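Side-chain contact in inner membrane protein (Salmonella typhimurium LT2, PDB 2QJV), which is probably a nickel-binding sugar isomerase of the KduI/IolB family, built on the cupin fold and assembled from six copies: residues 19-23 with 24-28. The protein carries 2 engineered substitutions. Numbering follows the deposited sequence. Where two conformers were deposited one is given.
Sequences ISPQN and AGWEY
Pro21 and Trp26 close a one-turn helix against the loop that follows it. Trp26 CD1 lies 3.6 Å from Pro21 CA, and Pro21 CB packs on the same corner of the ring. Ala24 CB sits 3.5 Å above one indole face, offset toward its rim, and also touches Ile19 CG2, at 4.1 Å, roughly at right angles to the indole. With CG between its own backbone N and carbonyl carbon (chi1 64°), Trp26 folds its ring back toward the helix, while its NE1 donates to Val29 O.

Backbone hydrogen bonds accompany this packing. Ala24 N donates to Ser20 O, and Pro21 O takes a weak bond from Gly25 N and a straighter one from Trp26 N (3.1 Å, 165°), the latter in the carbonyl plane. Gly25 turns the chain out of the helix with positive phi. At the start of the turn, Asn23 N donates to Ser20 OG at 3.1 Å, and Ser20 N answers to Asn23 OD1 at 2.9 Å, approaching from above the carbonyl plane. Asn23 ND2 bonds to His18 O, fixing the amide further.

Ser20 OG is also bonded to Glu27 OE2 of a neighbouring subunit, bringing the N-cap into the oligomer interface. This is a capping box on a single-turn helix that, with the loop after it, links strand 16-19, outermost in its cupin sheet within this chain, to its antiparallel neighbour 30-35.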
# COMPACT_ATOMS: atom_id res chain seq x y z
N ILE A 19 -0.10 3.64 -23.72
CA ILE A 19 -1.20 3.15 -22.90
C ILE A 19 -2.05 2.24 -23.78
O ILE A 19 -2.56 2.66 -24.82
CB ILE A 19 -2.08 4.31 -22.32
CG1 ILE A 19 -1.20 5.40 -21.67
CG2 ILE A 19 -3.14 3.74 -21.33
CD1 ILE A 19 -0.26 4.88 -20.56
N SER A 20 -2.20 0.99 -23.36
CA SER A 20 -2.95 -0.00 -24.14
C SER A 20 -4.01 -0.62 -23.26
O SER A 20 -3.88 -0.60 -22.02
CB SER A 20 -2.00 -1.09 -24.66
OG SER A 20 -1.44 -1.88 -23.64
N PRO A 21 -5.06 -1.19 -23.88
CA PRO A 21 -6.00 -1.93 -23.05
C PRO A 21 -5.31 -2.99 -22.16
O PRO A 21 -5.67 -3.16 -20.99
CB PRO A 21 -6.95 -2.55 -24.09
CG PRO A 21 -6.91 -1.61 -25.24
CD PRO A 21 -5.49 -1.13 -25.29
N GLN A 22 -4.27 -3.64 -22.68
CA GLN A 22 -3.55 -4.67 -21.95
C GLN A 22 -2.80 -4.13 -20.72
O GLN A 22 -2.85 -4.76 -19.65
CB GLN A 22 -2.58 -5.41 -22.89
CG GLN A 22 -3.28 -6.16 -24.01
CD GLN A 22 -3.37 -5.42 -25.33
OE1 GLN A 22 -3.47 -4.21 -25.42
NE2 GLN A 22 -3.27 -6.20 -26.41
N ASN A 23 -2.15 -2.98 -20.85
CA ASN A 23 -1.45 -2.42 -19.68
C ASN A 23 -2.33 -1.51 -18.79
O ASN A 23 -1.94 -1.17 -17.68
CB ASN A 23 -0.07 -1.76 -20.09
CG ASN A 23 -0.17 -0.47 -20.85
OD1 ASN A 23 -1.13 0.32 -20.73
ND2 ASN A 23 0.89 -0.19 -21.63
N ALA A 24 -3.51 -1.11 -19.29
CA ALA A 24 -4.46 -0.28 -18.53
C ALA A 24 -5.44 -1.13 -17.73
O ALA A 24 -6.08 -0.65 -16.82
CB ALA A 24 -5.19 0.68 -19.47
N GLY A 25 -5.54 -2.42 -18.04
CA GLY A 25 -6.48 -3.28 -17.33
C GLY A 25 -7.92 -3.02 -17.78
O GLY A 25 -8.85 -3.10 -16.99
N TRP A 26 -8.10 -2.73 -19.06
CA TRP A 26 -9.44 -2.46 -19.58
C TRP A 26 -9.61 -3.01 -21.03
O TRP A 26 -8.82 -3.85 -21.48
CB TRP A 26 -9.79 -0.95 -19.41
CG TRP A 26 -9.02 0.06 -20.12
CD1 TRP A 26 -8.52 0.01 -21.42
CD2 TRP A 26 -8.86 1.43 -19.70
NE1 TRP A 26 -7.97 1.19 -21.74
CE2 TRP A 26 -8.15 2.08 -20.72
CE3 TRP A 26 -9.17 2.13 -18.52
CZ2 TRP A 26 -7.78 3.44 -20.63
CZ3 TRP A 26 -8.80 3.46 -18.42
CH2 TRP A 26 -8.10 4.10 -19.47
N GLU A 27 -10.65 -2.57 -21.73
CA GLU A 27 -11.07 -3.22 -22.99
C GLU A 27 -11.01 -2.47 -24.30
O GLU A 27 -10.95 -3.11 -25.36
CB GLU A 27 -12.51 -3.68 -22.77
CG GLU A 27 -12.61 -4.77 -21.74
CD GLU A 27 -14.04 -5.05 -21.29
OE1 GLU A 27 -14.89 -5.25 -22.17
OE2 GLU A 27 -14.31 -5.11 -20.05
N TYR A 28 -11.00 -1.14 -24.28
CA TYR A 28 -11.12 -0.37 -25.51
C TYR A 28 -10.01 0.63 -25.84
O TYR A 28 -9.41 0.57 -26.90
CB TYR A 28 -12.47 0.42 -25.50
CG TYR A 28 -13.70 -0.48 -25.37
CD1 TYR A 28 -14.16 -0.91 -24.13
CD2 TYR A 28 -14.38 -0.94 -26.51
CE1 TYR A 28 -15.26 -1.76 -24.01
CE2 TYR A 28 -15.48 -1.76 -26.40
CZ TYR A 28 -15.91 -2.16 -25.16
OH TYR A 28 -16.97 -3.01 -25.06